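Local coordinates for monovalent Na+/H+ antiporter subunit D (Dietzia sp. DQ12-45-1b, PDB 7D3U), which probably helps exchange sodium ions for protons across the cell membrane, as an antiporter subunit of the multi-chain Mrp complex, at residues I299-L313 / A411-I425. Numbering follows the deposited sequence.
Sequences ILAFHMVSQIGYILL and AVVVSILTLLSMLKI
His303 lies against Thr418, Ser421 and Met422, where helices 296-316 and 405-430 pack antiparallel, their local axes 162° apart and 11.2 Å at closest approach. Its imidazole meets the sulfur obliquely, Met422 SD lying 4.2 Å from the ring centroid. The methionine chain, bent at chi2 (-43°) and chi3 (-68°), runs alongside the imidazole in the reverse sense, while NE2 comes within 3.7 Å of Thr418 CA, one turn earlier on the same helix as Met422. Replacing the imidazole with the methyl of an alanine is likely to open a gap between the helices beside Thr418 and Met422 and to take the ring away from the sulfur. One turn back, Ile299 and Ile425 meet tip to tip, CG2 of Ile299 lying 3.6 Å from CD1 of Ile425. At the other end, Tyr310 OH points at Ala411 O, a modelled hydrogen bond too short to be taken literally, and Val414 CG1 lies at the ring edge, 3.5 Å from Tyr310 CE2. The middle is looser: Ser306 OG turns back to its own helix and bonds His303 O (2.9 Å), remaining 4.5 Å from Thr418 OG1, and Gln307 NE2 is held by Tyr329. No touching residue faces solvent; beyond the interface, Val412 and Val413 meet bound dodecyl maltoside. This is antiparallel transmembrane helix packing within the Mrp antiporter/complex I-like membrane fold.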
ATOM      1  N   ILE A 299      -6.942  -6.061  -9.995  1.00 72.03           N
ATOM      2  CA  ILE A 299      -6.169  -7.296  -9.981  1.00 72.03           C
ATOM      3  C   ILE A 299      -4.739  -7.018  -9.540  1.00 72.03           C
ATOM      4  O   ILE A 299      -4.159  -7.769  -8.745  1.00 72.03           O
ATOM      5  CB  ILE A 299      -6.217  -7.957 -11.369  1.00 72.03           C
ATOM      6  CG1 ILE A 299      -7.511  -8.749 -11.542  1.00 72.03           C
ATOM      7  CG2 ILE A 299      -5.007  -8.839 -11.585  1.00 72.03           C
ATOM      8  CD1 ILE A 299      -7.692  -9.321 -12.924  1.00 72.03           C
ATOM      9  N   LEU A 300      -4.154  -5.931 -10.045  1.00 69.83           N
ATOM     10  CA  LEU A 300      -2.771  -5.607  -9.736  1.00 69.83           C
ATOM     11  C   LEU A 300      -2.558  -5.285  -8.265  1.00 69.83           C
ATOM     12  O   LEU A 300      -1.450  -5.468  -7.766  1.00 69.83           O
ATOM     13  CB  LEU A 300      -2.303  -4.442 -10.605  1.00 69.83           C
ATOM     14  CG  LEU A 300      -2.462  -4.653 -12.110  1.00 69.83           C
ATOM     15  CD1 LEU A 300      -2.057  -3.409 -12.871  1.00 69.83           C
ATOM     16  CD2 LEU A 300      -1.643  -5.844 -12.562  1.00 69.83           C
ATOM     17  N   ALA A 301      -3.593  -4.843  -7.548  1.00 70.03           N
ATOM     18  CA  ALA A 301      -3.441  -4.608  -6.114  1.00 70.03           C
ATOM     19  C   ALA A 301      -3.222  -5.917  -5.364  1.00 70.03           C
ATOM     20  O   ALA A 301      -2.287  -6.044  -4.560  1.00 70.03           O
ATOM     21  CB  ALA A 301      -4.663  -3.870  -5.573  1.00 70.03           C
ATOM     22  N   PHE A 302      -4.082  -6.907  -5.607  1.00 69.90           N
ATOM     23  CA  PHE A 302      -3.884  -8.213  -4.992  1.00 69.90           C
ATOM     24  C   PHE A 302      -2.589  -8.858  -5.465  1.00 69.90           C
ATOM     25  O   PHE A 302      -1.930  -9.572  -4.698  1.00 69.90           O
ATOM     26  CB  PHE A 302      -5.072  -9.117  -5.298  1.00 69.90           C
ATOM     27  CG  PHE A 302      -6.162  -9.057  -4.272  1.00 69.90           C
ATOM     28  CD1 PHE A 302      -5.948  -9.516  -2.986  1.00 69.90           C
ATOM     29  CD2 PHE A 302      -7.406  -8.551  -4.597  1.00 69.90           C
ATOM     30  CE1 PHE A 302      -6.950  -9.464  -2.045  1.00 69.90           C
ATOM     31  CE2 PHE A 302      -8.412  -8.498  -3.660  1.00 69.90           C
ATOM     32  CZ  PHE A 302      -8.183  -8.955  -2.382  1.00 69.90           C
ATOM     33  N   HIS A 303      -2.199  -8.616  -6.719  1.00 70.80           N
ATOM     34  CA  HIS A 303      -0.911  -9.121  -7.181  1.00 70.80           C
ATOM     35  C   HIS A 303       0.238  -8.456  -6.440  1.00 70.80           C
ATOM     36  O   HIS A 303       1.255  -9.095  -6.161  1.00 70.80           O
ATOM     37  CB  HIS A 303      -0.766  -8.915  -8.684  1.00 70.80           C
ATOM     38  CG  HIS A 303      -1.264 -10.065  -9.495  1.00 70.80           C
ATOM     39  ND1 HIS A 303      -1.746  -9.920 -10.776  1.00 70.80           N
ATOM     40  CD2 HIS A 303      -1.359 -11.383  -9.202  1.00 70.80           C
ATOM     41  CE1 HIS A 303      -2.115 -11.100 -11.240  1.00 70.80           C
ATOM     42  NE2 HIS A 303      -1.892 -12.005 -10.305  1.00 70.80           N
ATOM     43  N   MET A 304       0.096  -7.171  -6.120  1.00 72.89           N
ATOM     44  CA  MET A 304       1.102  -6.495  -5.312  1.00 72.89           C
ATOM     45  C   MET A 304       1.170  -7.099  -3.920  1.00 72.89           C
ATOM     46  O   MET A 304       2.255  -7.236  -3.350  1.00 72.89           O
ATOM     47  CB  MET A 304       0.794  -5.002  -5.236  1.00 72.89           C
ATOM     48  CG  MET A 304       1.915  -4.172  -4.655  1.00 72.89           C
ATOM     49  SD  MET A 304       1.745  -2.440  -5.102  1.00 72.89           S
ATOM     50  CE  MET A 304      -0.003  -2.215  -4.806  1.00 72.89           C
ATOM     51  N   VAL A 305       0.020  -7.474  -3.360  1.00 69.61           N
ATOM     52  CA  VAL A 305       0.014  -8.153  -2.063  1.00 69.61           C
ATOM     53  C   VAL A 305       0.776  -9.473  -2.152  1.00 69.61           C
ATOM     54  O   VAL A 305       1.604  -9.800  -1.289  1.00 69.61           O
ATOM     55  CB  VAL A 305      -1.429  -8.369  -1.575  1.00 69.61           C
ATOM     56  CG1 VAL A 305      -1.448  -9.318  -0.393  1.00 69.61           C
ATOM     57  CG2 VAL A 305      -2.066  -7.047  -1.202  1.00 69.61           C
ATOM     58  N   SER A 306       0.513 -10.247  -3.206  1.00 69.75           N
ATOM     59  CA  SER A 306       1.178 -11.540  -3.355  1.00 69.75           C
ATOM     60  C   SER A 306       2.678 -11.375  -3.566  1.00 69.75           C
ATOM     61  O   SER A 306       3.479 -12.133  -3.008  1.00 69.75           O
ATOM     62  CB  SER A 306       0.559 -12.321  -4.512  1.00 69.75           C
ATOM     63  OG  SER A 306       1.149 -11.952  -5.744  1.00 69.75           O
ATOM     64  N   GLN A 307       3.085 -10.385  -4.357  1.00 68.43           N
ATOM     65  CA  GLN A 307       4.511 -10.163  -4.562  1.00 68.43           C
ATOM     66  C   GLN A 307       5.176  -9.597  -3.314  1.00 68.43           C
ATOM     67  O   GLN A 307       6.374  -9.813  -3.105  1.00 68.43           O
ATOM     68  CB  GLN A 307       4.741  -9.240  -5.755  1.00 68.43           C
ATOM     69  CG  GLN A 307       4.158  -9.756  -7.057  1.00 68.43           C
ATOM     70  CD  GLN A 307       4.739 -11.088  -7.473  1.00 68.43           C
ATOM     71  OE1 GLN A 307       4.033 -12.095  -7.531  1.00 68.43           O
ATOM     72  NE2 GLN A 307       6.028 -11.101  -7.779  1.00 68.43           N
ATOM     73  N   ILE A 308       4.432  -8.868  -2.481  1.00 68.25           N
ATOM     74  CA  ILE A 308       4.965  -8.448  -1.191  1.00 68.25           C
ATOM     75  C   ILE A 308       5.215  -9.663  -0.314  1.00 68.25           C
ATOM     76  O   ILE A 308       6.234  -9.750   0.383  1.00 68.25           O
ATOM     77  CB  ILE A 308       4.009  -7.448  -0.516  1.00 68.25           C
ATOM     78  CG1 ILE A 308       4.190  -6.056  -1.115  1.00 68.25           C
ATOM     79  CG2 ILE A 308       4.244  -7.414   0.979  1.00 68.25           C
ATOM     80  CD1 ILE A 308       5.610  -5.569  -1.082  1.00 68.25           C
ATOM     81  N   GLY A 309       4.292 -10.622  -0.337  1.00 68.10           N
ATOM     82  CA  GLY A 309       4.548 -11.886   0.333  1.00 68.10           C
ATOM     83  C   GLY A 309       5.758 -12.601  -0.235  1.00 68.10           C
ATOM     84  O   GLY A 309       6.498 -13.268   0.491  1.00 68.10           O
ATOM     85  N   TYR A 310       5.966 -12.478  -1.546  1.00 68.60           N
ATOM     86  CA  TYR A 310       7.147 -13.062  -2.181  1.00 68.60           C
ATOM     87  C   TYR A 310       8.429 -12.435  -1.646  1.00 68.60           C
ATOM     88  O   TYR A 310       9.377 -13.140  -1.288  1.00 68.60           O
ATOM     89  CB  TYR A 310       7.073 -12.876  -3.695  1.00 68.60           C
ATOM     90  CG  TYR A 310       6.618 -14.086  -4.469  1.00 68.60           C
ATOM     91  CD1 TYR A 310       7.524 -15.048  -4.882  1.00 68.60           C
ATOM     92  CD2 TYR A 310       5.286 -14.252  -4.810  1.00 68.60           C
ATOM     93  CE1 TYR A 310       7.115 -16.147  -5.597  1.00 68.60           C
ATOM     94  CE2 TYR A 310       4.869 -15.347  -5.526  1.00 68.60           C
ATOM     95  CZ  TYR A 310       5.786 -16.292  -5.916  1.00 68.60           C
ATOM     96  OH  TYR A 310       5.367 -17.388  -6.630  1.00 68.60           O
ATOM     97  N   ILE A 311       8.476 -11.103  -1.606  1.00 66.46           N
ATOM     98  CA  ILE A 311       9.696 -10.404  -1.211  1.00 66.46           C
ATOM     99  C   ILE A 311      10.032 -10.696   0.243  1.00 66.46           C
ATOM    100  O   ILE A 311      11.154 -11.097   0.572  1.00 66.46           O
ATOM    101  CB  ILE A 311       9.551  -8.892  -1.453  1.00 66.46           C
ATOM    102  CG1 ILE A 311       9.281  -8.610  -2.926  1.00 66.46           C
ATOM    103  CG2 ILE A 311      10.797  -8.173  -1.002  1.00 66.46           C
ATOM    104  CD1 ILE A 311       8.803  -7.214  -3.179  1.00 66.46           C
ATOM    105  N   LEU A 312       9.066 -10.485   1.138  1.00 68.34           N
ATOM    106  CA  LEU A 312       9.308 -10.683   2.561  1.00 68.34           C
ATOM    107  C   LEU A 312       9.703 -12.113   2.885  1.00 68.34           C
ATOM    108  O   LEU A 312      10.305 -12.353   3.936  1.00 68.34           O
ATOM    109  CB  LEU A 312       8.072 -10.290   3.364  1.00 68.34           C
ATOM    110  CG  LEU A 312       7.956  -8.796   3.643  1.00 68.34           C
ATOM    111  CD1 LEU A 312       6.684  -8.484   4.409  1.00 68.34           C
ATOM    112  CD2 LEU A 312       9.177  -8.301   4.393  1.00 68.34           C
ATOM    113  N   LEU A 313       9.381 -13.068   2.011  1.00 68.41           N
ATOM    114  CA  LEU A 313       9.876 -14.425   2.201  1.00 68.41           C
ATOM    115  C   LEU A 313      11.397 -14.462   2.186  1.00 68.41           C
ATOM    116  O   LEU A 313      12.003 -15.352   2.790  1.00 68.41           O
ATOM    117  CB  LEU A 313       9.308 -15.345   1.124  1.00 68.41           C
ATOM    118  CG  LEU A 313       9.503 -16.842   1.338  1.00 68.41           C
ATOM    119  CD1 LEU A 313       8.845 -17.271   2.631  1.00 68.41           C
ATOM    120  CD2 LEU A 313       8.941 -17.618   0.164  1.00 68.41           C
ATOM    121  N   ALA A 411       5.580 -20.785  -3.260  1.00 70.79           N
ATOM    122  CA  ALA A 411       6.156 -19.775  -4.136  1.00 70.79           C
ATOM    123  C   ALA A 411       6.318 -20.235  -5.574  1.00 70.79           C
ATOM    124  O   ALA A 411       6.555 -19.402  -6.454  1.00 70.79           O
ATOM    125  CB  ALA A 411       7.552 -19.386  -3.650  1.00 70.79           C
ATOM    126  N   VAL A 412       6.208 -21.537  -5.838  1.00 72.62           N
ATOM    127  CA  VAL A 412       6.340 -22.014  -7.208  1.00 72.62           C
ATOM    128  C   VAL A 412       4.951 -22.324  -7.758  1.00 72.62           C
ATOM    129  O   VAL A 412       4.752 -22.269  -8.979  1.00 72.62           O
ATOM    130  CB  VAL A 412       7.259 -23.245  -7.327  1.00 72.62           C
ATOM    131  CG1 VAL A 412       6.681 -24.435  -6.590  1.00 72.62           C
ATOM    132  CG2 VAL A 412       7.550 -23.581  -8.774  1.00 72.62           C
ATOM    133  N   VAL A 413       3.977 -22.621  -6.896  1.00 72.32           N
ATOM    134  CA  VAL A 413       2.622 -22.877  -7.370  1.00 72.32           C
ATOM    135  C   VAL A 413       1.880 -21.570  -7.625  1.00 72.32           C
ATOM    136  O   VAL A 413       1.096 -21.466  -8.575  1.00 72.32           O
ATOM    137  CB  VAL A 413       1.879 -23.774  -6.363  1.00 72.32           C
ATOM    138  CG1 VAL A 413       0.381 -23.525  -6.413  1.00 72.32           C
ATOM    139  CG2 VAL A 413       2.186 -25.234  -6.635  1.00 72.32           C
ATOM    140  N   VAL A 414       2.128 -20.549  -6.800  1.00 72.54           N
ATOM    141  CA  VAL A 414       1.443 -19.269  -6.942  1.00 72.54           C
ATOM    142  C   VAL A 414       1.733 -18.619  -8.288  1.00 72.54           C
ATOM    143  O   VAL A 414       0.924 -17.821  -8.779  1.00 72.54           O
ATOM    144  CB  VAL A 414       1.835 -18.363  -5.755  1.00 72.54           C
ATOM    145  CG1 VAL A 414       1.732 -16.889  -6.104  1.00 72.54           C
ATOM    146  CG2 VAL A 414       0.971 -18.687  -4.551  1.00 72.54           C
ATOM    147  N   SER A 415       2.858 -18.963  -8.920  1.00 72.93           N
ATOM    148  CA  SER A 415       3.150 -18.417 -10.240  1.00 72.93           C
ATOM    149  C   SER A 415       2.136 -18.875 -11.276  1.00 72.93           C
ATOM    150  O   SER A 415       1.849 -18.138 -12.223  1.00 72.93           O
ATOM    151  CB  SER A 415       4.560 -18.805 -10.672  1.00 72.93           C
ATOM    152  OG  SER A 415       5.499 -17.880 -10.164  1.00 72.93           O
ATOM    153  N   ILE A 416       1.572 -20.073 -11.114  1.00 72.30           N
ATOM    154  CA  ILE A 416       0.545 -20.523 -12.047  1.00 72.30           C
ATOM    155  C   ILE A 416      -0.687 -19.635 -11.949  1.00 72.30           C
ATOM    156  O   ILE A 416      -1.266 -19.243 -12.967  1.00 72.30           O
ATOM    157  CB  ILE A 416       0.195 -21.999 -11.797  1.00 72.30           C
ATOM    158  CG1 ILE A 416       1.466 -22.834 -11.703  1.00 72.30           C
ATOM    159  CG2 ILE A 416      -0.688 -22.522 -12.911  1.00 72.30           C
ATOM    160  CD1 ILE A 416       2.297 -22.790 -12.955  1.00 72.30           C
ATOM    161  N   LEU A 417      -1.096 -19.285 -10.730  1.00 71.88           N
ATOM    162  CA  LEU A 417      -2.255 -18.413 -10.571  1.00 71.88           C
ATOM    163  C   LEU A 417      -1.943 -16.994 -11.031  1.00 71.88           C
ATOM    164  O   LEU A 417      -2.804 -16.315 -11.602  1.00 71.88           O
ATOM    165  CB  LEU A 417      -2.717 -18.426  -9.116  1.00 71.88           C
ATOM    166  CG  LEU A 417      -3.140 -19.800  -8.598  1.00 71.88           C
ATOM    167  CD1 LEU A 417      -3.240 -19.801  -7.087  1.00 71.88           C
ATOM    168  CD2 LEU A 417      -4.455 -20.218  -9.220  1.00 71.88           C
ATOM    169  N   THR A 418      -0.714 -16.532 -10.798  1.00 72.26           N
ATOM    170  CA  THR A 418      -0.310 -15.221 -11.298  1.00 72.26           C
ATOM    171  C   THR A 418      -0.400 -15.173 -12.816  1.00 72.26           C
ATOM    172  O   THR A 418      -0.934 -14.217 -13.391  1.00 72.26           O
ATOM    173  CB  THR A 418       1.109 -14.894 -10.835  1.00 72.26           C
ATOM    174  OG1 THR A 418       1.084 -14.451  -9.473  1.00 72.26           O
ATOM    175  CG2 THR A 418       1.712 -13.800 -11.699  1.00 72.26           C
ATOM    176  N   LEU A 419       0.114 -16.207 -13.483  1.00 72.73           N
ATOM    177  CA  LEU A 419       0.024 -16.269 -14.935  1.00 72.73           C
ATOM    178  C   LEU A 419      -1.422 -16.377 -15.389  1.00 72.73           C
ATOM    179  O   LEU A 419      -1.805 -15.780 -16.399  1.00 72.73           O
ATOM    180  CB  LEU A 419       0.839 -17.444 -15.464  1.00 72.73           C
ATOM    181  CG  LEU A 419       0.866 -17.550 -16.987  1.00 72.73           C
ATOM    182  CD1 LEU A 419       1.396 -16.262 -17.583  1.00 72.73           C
ATOM    183  CD2 LEU A 419       1.699 -18.732 -17.432  1.00 72.73           C
ATOM    184  N   LEU A 420      -2.245 -17.131 -14.657  1.00 73.91           N
ATOM    185  CA  LEU A 420      -3.657 -17.238 -15.005  1.00 73.91           C
ATOM    186  C   LEU A 420      -4.336 -15.877 -14.970  1.00 73.91           C
ATOM    187  O   LEU A 420      -5.096 -15.531 -15.878  1.00 73.91           O
ATOM    188  CB  LEU A 420      -4.356 -18.211 -14.056  1.00 73.91           C
ATOM    189  CG  LEU A 420      -5.884 -18.281 -14.091  1.00 73.91           C
ATOM    190  CD1 LEU A 420      -6.389 -18.510 -15.504  1.00 73.91           C
ATOM    191  CD2 LEU A 420      -6.381 -19.376 -13.167  1.00 73.91           C
ATOM    192  N   SER A 421      -4.053 -15.078 -13.943  1.00 73.02           N
ATOM    193  CA  SER A 421      -4.717 -13.783 -13.835  1.00 73.02           C
ATOM    194  C   SER A 421      -4.169 -12.789 -14.854  1.00 73.02           C
ATOM    195  O   SER A 421      -4.930 -12.003 -15.437  1.00 73.02           O
ATOM    196  CB  SER A 421      -4.580 -13.241 -12.418  1.00 73.02           C
ATOM    197  OG  SER A 421      -4.699 -11.834 -12.416  1.00 73.02           O
ATOM    198  N   MET A 422      -2.856 -12.807 -15.091  1.00 72.75           N
ATOM    199  CA  MET A 422      -2.305 -11.932 -16.120  1.00 72.75           C
ATOM    200  C   MET A 422      -2.831 -12.306 -17.499  1.00 72.75           C
ATOM    201  O   MET A 422      -3.075 -11.426 -18.331  1.00 72.75           O
ATOM    202  CB  MET A 422      -0.778 -11.975 -16.101  1.00 72.75           C
ATOM    203  CG  MET A 422      -0.155 -11.474 -14.809  1.00 72.75           C
ATOM    204  SD  MET A 422      -0.925  -9.974 -14.178  1.00 72.75           S
ATOM    205  CE  MET A 422      -0.428  -8.790 -15.419  1.00 72.75           C
ATOM    206  N   LEU A 423      -3.047 -13.599 -17.750  1.00 72.80           N
ATOM    207  CA  LEU A 423      -3.649 -14.018 -19.008  1.00 72.80           C
ATOM    208  C   LEU A 423      -5.117 -13.635 -19.073  1.00 72.80           C
ATOM    209  O   LEU A 423      -5.624 -13.334 -20.154  1.00 72.80           O
ATOM    210  CB  LEU A 423      -3.492 -15.524 -19.192  1.00 72.80           C
ATOM    211  CG  LEU A 423      -2.117 -16.001 -19.649  1.00 72.80           C
ATOM    212  CD1 LEU A 423      -2.135 -17.496 -19.889  1.00 72.80           C
ATOM    213  CD2 LEU A 423      -1.685 -15.259 -20.898  1.00 72.80           C
ATOM    214  N   LYS A 424      -5.812 -13.638 -17.935  1.00 75.43           N
ATOM    215  CA  LYS A 424      -7.182 -13.144 -17.917  1.00 75.43           C
ATOM    216  C   LYS A 424      -7.234 -11.679 -18.322  1.00 75.43           C
ATOM    217  O   LYS A 424      -8.100 -11.273 -19.104  1.00 75.43           O
ATOM    218  CB  LYS A 424      -7.794 -13.339 -16.532  1.00 75.43           C
ATOM    219  CG  LYS A 424      -9.308 -13.382 -16.532  1.00 75.43           C
ATOM    220  CD  LYS A 424      -9.826 -14.332 -15.473  1.00 75.43           C
ATOM    221  CE  LYS A 424      -9.187 -14.057 -14.123  1.00 75.43           C
ATOM    222  NZ  LYS A 424      -9.406 -12.654 -13.677  1.00 75.43           N
ATOM    223  N   ILE A 425      -6.300 -10.872 -17.816  1.00 73.08           N
ATOM    224  CA  ILE A 425      -6.241  -9.469 -18.224  1.00 73.08           C
ATOM    225  C   ILE A 425      -5.923  -9.363 -19.711  1.00 73.08           C
ATOM    226  O   ILE A 425      -6.595  -8.646 -20.464  1.00 73.08           O
ATOM    227  CB  ILE A 425      -5.210  -8.699 -17.381  1.00 73.08           C
ATOM    228  CG1 ILE A 425      -5.659  -8.610 -15.928  1.00 73.08           C
ATOM    229  CG2 ILE A 425      -5.030  -7.302 -17.931  1.00 73.08           C
ATOM    230  CD1 ILE A 425      -4.713  -7.821 -15.065  1.00 73.08           C
TER